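Local coordinates for protein glia-derived nexin (Homo sapiens, PDB 4DY0) that inhibits serine proteases such as thrombin, trypsin and urokinase as a secreted serpin, binds heparin, and promotes neurite extension by blocking thrombin, at residues A[17-20]-A[21-25]; A[32-36]-A[37-41]; A[287-291]-A[292-296]. All blocks are in the same frame, centred on the assembly; numbering follows the deposited sequence.

From the N terminus the chain first runs through contact 1, two and a half turns of helix 5-26, then reaches contact 2, where strand 32-34 hands over to helix 36-47; contact 3, the end of helix 286-291, comes much later. The three follow in series and none crosses or encloses another. Each is local, joining residues a few places apart, so the larger ties lie between them. Val-19 of contact 1 rests on Ile-39 of contact 2, and Ile-23 on Ile-32 and Ile-34; Val-19 also touches Pro-288 of contact 3. Contacts 2 and 3 do not touch: helix 5-26 packs against both within the serpin fold.

Contact 1: A[17-20]-A[21-25]; sequences IQVF and NQIVK
Phe-20 carries CG on the far side of its CA-CB bond from the backbone N (chi1 174°), which lays the ring along the helix toward Val-24, one turn on, while Asn-21 swings CG to lie anti to its own carbonyl carbon, back toward Ile-17. Val-24 brings its CG2 methyl over one face of the Phe-20 ring, 3.9 Å from the centroid and 30° off the normal: a CH-pi contact. The methyl sits nearer the far end of the ring, 3.4 Å from CZ. At the ring's edge, and in its plane, stands OD1 of Asn-21, 3.6 Å from CD2 of Phe-20; the amide itself is turned 68° from the ring. The other branch of that amide, ND2, runs alongside the CG2 methyl of Ile-17, the two side chains leaving the helix in a common direction, and ND2 is satisfied by the carbonyl of Ile-253. Round the helix, CG1 of Val-19 meets CD1 of Ile-23 at 3.8 Å, their side chains slanting across each other. Underneath runs the usual i to i+4 pattern of an alpha helix. Val-24 N reaches Phe-20 O at 2.9 Å in a nearly straight bond, and Asn-21 N reaches Ile-17 O at 2.8 Å. The contact is mostly buried, on the faces helix 5-26 turns to its neighbours, away from the reactive bond. Phe-20 presses on Met-373 and Gln-375 of strand 369-376 and, together with Ile-23, on strand 32-34; on another flank Val-19 and Ile-23 lean on Pro-288 of helix 286-291.

Contact 2: A[32-36]-A[37-41]; sequences IVISP and HGIAS
Extended backbone at Ile-34 (phi -119°, psi 159°) gives way to helix at Pro-36, with Ser-35 as the joint between them. The carbonyl O of Ser-35 accepts from Ile-39 N at 3.0 Å, and Pro-36 O accepts from Ala-40 N at 3.2 Å, the first bonds of the new helix. A second, weak bond runs from Ile-39 N to Pro-36 O. Among the side chains, Ser-35 is the N-cap: its OG turns back over the helix start and takes the N-H of Gly-38 at 3.2 Å. That oxygen lies anti to the backbone N of Ser-35 (chi1 175°), on the carbonyl side from which Gly-38 is within reach. OG is also hydrogen-bonded to Leu-371 O, so the cap is tied to strand 369-376 as well as to the helix. Losing this hydroxyl to an alanine here is likely to leave Gly-38 N without its capping acceptor and Leu-371 O without this partner. The strand-to-helix turn belongs to the serpin fold: strand 32-34 pairs antiparallel with strand 369-376, and helix 36-47 leaves from its end into the interior. Pro-36, whose ring nitrogen has no hydrogen to give, occupies the first helical position and packs on Val-370 and Met-373. On the apolar side the CG2 methyl of Ile-34 meets CD1 of Ile-39 at 3.6 Å, the branches slanting past each other. The His-37 ring is fixed at both nitrogens, ND1 by Glu-9 OE1 and NE2 by Asn-77 OD1.

Contact 3: A[287-291]-A[292-296]; sequences EPLKV and LGITD
A Schellman motif closes helix 286-291, with Gly-293 the residue that leaves helical angles. At its positive phi of 108° a CB would collide with the carbonyl oxygen of Leu-292, so a residue without a side chain is called for. Two bonds reach back into the last turn: Ile-294 N to Leu-289 O at 3.1 Å, and Gly-293 N to Lys-290 O at 2.7 Å, where the donor stands above the carbonyl plane. Leu-292 N adds a longer bond to Pro-288 O and a weak one to Leu-289 O, the same oxygen that holds Ile-294. The hydrophobic partner of the turn is Leu-289, whose CD2 lies 4.2 Å from CD1 of Ile-294; the two side chains run side by side, and both touch Leu-43 of helix 36-47. Ile-294 also packs on Leu-58 and Val-61 of helix 52-62. On another side Lys-290 runs out straight to a salt bridge, weak as a hydrogen bond, between its NZ and OE2 of Glu-287, one turn earlier. Where the chain turns away, Ile-294 O meets the CA of Lys-290 in a CA-H...O contact of 3.5 Å.

Contact 1: A[17-20]-A[21-25]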
loop_
_atom_site.group_PDB
_atom_site.type_symbol
_atom_site.label_atom_id
_atom_site.label_comp_id
_atom_site.label_asym_id
_atom_site.label_seq_id
_atom_site.Cartn_x
_atom_site.Cartn_y
_atom_site.Cartn_z
ATOM N N ILE A 17 -0.324 0.994 8.125
ATOM C CA ILE A 17 1.027 1.490 8.355
ATOM C C ILE A 17 1.753 0.636 9.403
ATOM O O ILE A 17 2.945 0.336 9.264
ATOM C CB ILE A 17 1.016 2.976 8.765
ATOM C CG1 ILE A 17 0.539 3.841 7.596
ATOM C CG2 ILE A 17 2.401 3.428 9.219
ATOM C CD1 ILE A 17 0.369 5.311 7.945
ATOM N N GLN A 18 1.030 0.236 10.442
ATOM C CA GLN A 18 1.597 -0.614 11.486
ATOM C C GLN A 18 2.134 -1.908 10.896
ATOM O O GLN A 18 3.181 -2.405 11.314
ATOM C CB GLN A 18 0.554 -0.923 12.561
ATOM C CG GLN A 18 0.339 0.217 13.543
ATOM C CD GLN A 18 -0.781 -0.065 14.522
ATOM O OE1 GLN A 18 -1.618 0.797 14.784
ATOM N NE2 GLN A 18 -0.806 -1.278 15.065
ATOM N N VAL A 19 1.412 -2.450 9.921
ATOM C CA VAL A 19 1.872 -3.636 9.220
ATOM C C VAL A 19 3.173 -3.328 8.489
ATOM O O VAL A 19 4.153 -4.063 8.614
ATOM C CB VAL A 19 0.810 -4.167 8.236
ATOM C CG1 VAL A 19 1.401 -5.243 7.341
ATOM C CG2 VAL A 19 -0.403 -4.692 9.004
ATOM N N PHE A 20 3.192 -2.227 7.743
ATOM C CA PHE A 20 4.416 -1.808 7.063
ATOM C C PHE A 20 5.589 -1.744 8.039
ATOM O O PHE A 20 6.691 -2.220 7.736
ATOM C CB PHE A 20 4.224 -0.449 6.385
ATOM C CG PHE A 20 5.486 0.116 5.788
ATOM C CD1 PHE A 20 5.875 -0.222 4.498
ATOM C CD2 PHE A 20 6.286 0.988 6.516
ATOM C CE1 PHE A 20 7.030 0.297 3.946
ATOM C CE2 PHE A 20 7.451 1.509 5.970
ATOM C CZ PHE A 20 7.822 1.166 4.685
ATOM N N ASN A 21 5.349 -1.156 9.209
ATOM C CA ASN A 21 6.399 -0.978 10.211
ATOM C C ASN A 21 6.952 -2.307 10.705
ATOM O O ASN A 21 8.116 -2.410 11.092
ATOM C CB ASN A 21 5.885 -0.152 11.389
ATOM C CG ASN A 21 5.620 1.286 11.011
ATOM O OD1 ASN A 21 6.163 1.789 10.026
ATOM N ND2 ASN A 21 4.787 1.964 11.794
ATOM N N GLN A 22 6.109 -3.327 10.693
ATOM C CA GLN A 22 6.547 -4.653 11.081
ATOM C C GLN A 22 7.465 -5.234 10.030
ATOM O O GLN A 22 8.581 -5.664 10.328
ATOM C CB GLN A 22 5.351 -5.574 11.240
ATOM C CG GLN A 22 4.629 -5.429 12.543
ATOM C CD GLN A 22 3.727 -6.607 12.778
ATOM O OE1 GLN A 22 2.541 -6.450 13.044
ATOM N NE2 GLN A 22 4.280 -7.808 12.649
ATOM N N ILE A 23 6.979 -5.248 8.794
ATOM C CA ILE A 23 7.712 -5.856 7.694
ATOM C C ILE A 23 9.081 -5.208 7.557
ATOM O O ILE A 23 10.103 -5.883 7.477
ATOM C CB ILE A 23 6.938 -5.722 6.375
ATOM C CG1 ILE A 23 5.568 -6.392 6.504
ATOM C CG2 ILE A 23 7.742 -6.327 5.226
ATOM C CD1 ILE A 23 4.590 -6.020 5.404
ATOM N N VAL A 24 9.079 -3.884 7.551
ATOM C CA VAL A 24 10.288 -3.089 7.417
ATOM C C VAL A 24 11.301 -3.337 8.545
ATOM O O VAL A 24 12.514 -3.302 8.327
ATOM C CB VAL A 24 9.901 -1.599 7.318
ATOM C CG1 VAL A 24 10.675 -0.748 8.306
ATOM C CG2 VAL A 24 10.036 -1.111 5.881
ATOM N N LYS A 25 10.811 -3.593 9.750
ATOM C CA LYS A 25 11.706 -3.964 10.843
ATOM C C LYS A 25 12.293 -5.354 10.635
ATOM O O LYS A 25 13.426 -5.622 11.029
ATOM C CB LYS A 25 11.006 -3.863 12.206
ATOM C CG LYS A 25 11.567 -2.760 13.100
ATOM C CD LYS A 25 10.538 -2.240 14.099
ATOM C CE LYS A 25 9.585 -1.250 13.434
ATOM N NZ LYS A 25 8.787 -0.450 14.407
#

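Contact 2: A[32-36]-A[37-41]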
loop_
_atom_site.group_PDB
_atom_site.type_symbol
_atom_site.label_atom_id
_atom_site.label_comp_id
_atom_site.label_asym_id
_atom_site.label_seq_id
_atom_site.Cartn_x
_atom_site.Cartn_y
_atom_site.Cartn_z
ATOM N N ILE A 32 10.349 -2.521 0.123
ATOM C CA ILE A 32 9.043 -2.898 0.635
ATOM C C ILE A 32 8.015 -1.872 0.186
ATOM O O ILE A 32 8.138 -0.687 0.490
ATOM C CB ILE A 32 9.045 -2.990 2.169
ATOM C CG1 ILE A 32 10.069 -4.026 2.640
ATOM C CG2 ILE A 32 7.663 -3.346 2.678
ATOM C CD1 ILE A 32 9.733 -5.452 2.229
ATOM N N VAL A 33 7.015 -2.327 -0.561
ATOM C CA VAL A 33 5.957 -1.446 -1.033
ATOM C C VAL A 33 4.599 -2.023 -0.680
ATOM O O VAL A 33 4.185 -3.051 -1.215
ATOM C CB VAL A 33 6.048 -1.198 -2.548
ATOM C CG1 VAL A 33 5.049 -0.125 -2.970
ATOM C CG2 VAL A 33 7.460 -0.789 -2.921
ATOM N N ILE A 34 3.922 -1.344 0.236
ATOM C CA ILE A 34 2.657 -1.790 0.788
ATOM C C ILE A 34 1.578 -0.766 0.463
ATOM O O ILE A 34 1.881 0.401 0.177
ATOM C CB ILE A 34 2.766 -1.884 2.324
ATOM C CG1 ILE A 34 3.712 -3.019 2.728
ATOM C CG2 ILE A 34 1.403 -2.048 2.958
ATOM C CD1 ILE A 34 3.262 -4.369 2.272
ATOM N N SER A 35 0.322 -1.197 0.504
ATOM C CA SER A 35 -0.795 -0.264 0.434
ATOM C C SER A 35 -1.554 -0.296 1.750
ATOM O O SER A 35 -2.367 -1.188 1.974
ATOM C CB SER A 35 -1.734 -0.614 -0.712
ATOM O OG SER A 35 -2.868 0.230 -0.677
ATOM N N PRO A 36 -1.271 0.665 2.642
ATOM C CA PRO A 36 -1.909 0.655 3.958
ATOM C C PRO A 36 -3.430 0.625 3.866
ATOM O O PRO A 36 -4.084 -0.095 4.625
ATOM C CB PRO A 36 -1.432 1.967 4.585
ATOM C CG PRO A 36 -0.092 2.206 3.944
ATOM C CD PRO A 36 -0.266 1.736 2.518
ATOM N N HIS A 37 -3.992 1.400 2.946
ATOM C CA HIS A 37 -5.439 1.422 2.786
ATOM C C HIS A 37 -5.961 0.089 2.261
ATOM O O HIS A 37 -7.037 -0.369 2.656
ATOM C CB HIS A 37 -5.874 2.541 1.849
ATOM C CG HIS A 37 -7.343 2.547 1.579
ATOM N ND1 HIS A 37 -8.247 3.181 2.404
ATOM C CD2 HIS A 37 -8.071 1.971 0.593
ATOM C CE1 HIS A 37 -9.467 3.007 1.928
ATOM N NE2 HIS A 37 -9.387 2.278 0.830
ATOM N N GLY A 38 -5.200 -0.524 1.357
ATOM C CA GLY A 38 -5.561 -1.831 0.817
ATOM C C GLY A 38 -5.619 -2.873 1.918
ATOM O O GLY A 38 -6.423 -3.805 1.871
ATOM N N ILE A 39 -4.757 -2.716 2.914
ATOM C CA ILE A 39 -4.759 -3.610 4.058
ATOM C C ILE A 39 -6.066 -3.438 4.826
ATOM O O ILE A 39 -6.713 -4.414 5.202
ATOM C CB ILE A 39 -3.537 -3.356 4.964
ATOM C CG1 ILE A 39 -2.258 -3.792 4.241
ATOM C CG2 ILE A 39 -3.681 -4.090 6.283
ATOM C CD1 ILE A 39 -1.009 -3.737 5.098
ATOM N N ALA A 40 -6.460 -2.186 5.037
ATOM C CA ALA A 40 -7.725 -1.880 5.701
ATOM C C ALA A 40 -8.910 -2.516 4.971
ATOM O O ALA A 40 -9.761 -3.156 5.587
ATOM C CB ALA A 40 -7.912 -0.372 5.810
ATOM N N SER A 41 -8.964 -2.342 3.657
ATOM C CA SER A 41 -10.036 -2.932 2.862
ATOM C C SER A 41 -10.060 -4.456 2.968
ATOM O O SER A 41 -11.116 -5.068 3.150
ATOM C CB SER A 41 -9.906 -2.504 1.401
ATOM O OG SER A 41 -9.860 -1.090 1.305
#

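Contact 3: A[287-291]-A[292-296]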
loop_
_atom_site.group_PDB
_atom_site.type_symbol
_atom_site.label_atom_id
_atom_site.label_comp_id
_atom_site.label_asym_id
_atom_site.label_seq_id
_atom_site.Cartn_x
_atom_site.Cartn_y
_atom_site.Cartn_z
ATOM N N GLU A 287 1.559 -13.141 8.625
ATOM C CA GLU A 287 2.343 -13.046 9.862
ATOM C C GLU A 287 2.199 -11.707 10.595
ATOM O O GLU A 287 1.943 -11.682 11.801
ATOM C CB GLU A 287 3.814 -13.379 9.607
ATOM C CG GLU A 287 4.040 -14.825 9.195
ATOM C CD GLU A 287 3.547 -15.808 10.243
ATOM O OE1 GLU A 287 3.931 -15.664 11.424
ATOM O OE2 GLU A 287 2.779 -16.727 9.884
ATOM N N PRO A 288 2.372 -10.589 9.875
ATOM C CA PRO A 288 2.200 -9.285 10.500
ATOM C C PRO A 288 0.817 -9.141 11.131
ATOM O O PRO A 288 0.685 -8.573 12.219
ATOM C CB PRO A 288 2.353 -8.313 9.327
ATOM C CG PRO A 288 3.222 -9.039 8.360
ATOM C CD PRO A 288 2.832 -10.485 8.479
ATOM N N LEU A 289 -0.212 -9.655 10.466
ATOM C CA LEU A 289 -1.561 -9.578 11.027
ATOM C C LEU A 289 -1.671 -10.347 12.348
ATOM O O LEU A 289 -2.324 -9.893 13.284
ATOM C CB LEU A 289 -2.611 -10.041 10.011
ATOM C CG LEU A 289 -2.823 -9.072 8.838
ATOM C CD1 LEU A 289 -3.791 -9.642 7.825
ATOM C CD2 LEU A 289 -3.299 -7.705 9.323
ATOM N N LYS A 290 -1.029 -11.509 12.426
ATOM C CA LYS A 290 -0.995 -12.265 13.674
ATOM C C LYS A 290 -0.417 -11.430 14.819
ATOM O O LYS A 290 -0.962 -11.412 15.920
ATOM C CB LYS A 290 -0.156 -13.532 13.520
ATOM C CG LYS A 290 -0.728 -14.576 12.585
ATOM C CD LYS A 290 0.132 -15.840 12.633
ATOM C CE LYS A 290 -0.326 -16.867 11.614
ATOM N NZ LYS A 290 0.446 -18.129 11.745
ATOM N N VAL A 291 0.696 -10.750 14.559
ATOM C CA VAL A 291 1.342 -9.924 15.574
ATOM C C VAL A 291 0.372 -8.871 16.106
ATOM O O VAL A 291 0.452 -8.478 17.273
ATOM C CB VAL A 291 2.608 -9.232 15.024
ATOM C CG1 VAL A 291 3.124 -8.178 16.005
ATOM C CG2 VAL A 291 3.682 -10.264 14.705
ATOM N N LEU A 292 -0.539 -8.424 15.245
ATOM C CA LEU A 292 -1.567 -7.460 15.639
ATOM C C LEU A 292 -2.694 -8.109 16.439
ATOM O O LEU A 292 -3.543 -7.417 17.002
ATOM C CB LEU A 292 -2.152 -6.748 14.416
ATOM C CG LEU A 292 -1.241 -5.763 13.680
ATOM C CD1 LEU A 292 -2.023 -5.036 12.592
ATOM C CD2 LEU A 292 -0.603 -4.770 14.652
ATOM N N GLY A 293 -2.704 -9.436 16.483
ATOM C CA GLY A 293 -3.695 -10.162 17.270
ATOM C C GLY A 293 -4.768 -10.883 16.472
ATOM O O GLY A 293 -5.720 -11.409 17.047
ATOM N N ILE A 294 -4.632 -10.902 15.147
ATOM C CA ILE A 294 -5.584 -11.617 14.299
ATOM C C ILE A 294 -5.029 -12.996 13.967
ATOM O O ILE A 294 -4.304 -13.151 12.987
ATOM C CB ILE A 294 -5.856 -10.862 12.983
ATOM C CG1 ILE A 294 -6.413 -9.467 13.269
ATOM C CG2 ILE A 294 -6.822 -11.648 12.108
ATOM C CD1 ILE A 294 -6.312 -8.519 12.092
ATOM N N THR A 295 -5.368 -13.989 14.783
ATOM C CA THR A 295 -4.769 -15.322 14.663
ATOM C C THR A 295 -5.725 -16.415 14.179
ATOM O O THR A 295 -5.333 -17.290 13.404
ATOM C CB THR A 295 -4.160 -15.781 16.004
ATOM O OG1 THR A 295 -5.134 -15.627 17.044
ATOM C CG2 THR A 295 -2.932 -14.954 16.343
ATOM N N ASP A 296 -6.972 -16.369 14.641
ATOM C CA ASP A 296 -7.931 -17.435 14.354
ATOM C C ASP A 296 -8.132 -17.711 12.860
ATOM O O ASP A 296 -8.062 -18.857 12.423
ATOM C CB ASP A 296 -9.278 -17.143 15.015
ATOM C CG ASP A 296 -9.226 -17.259 16.527
ATOM O OD1 ASP A 296 -8.121 -17.444 17.088
ATOM O OD2 ASP A 296 -10.298 -17.168 17.158
#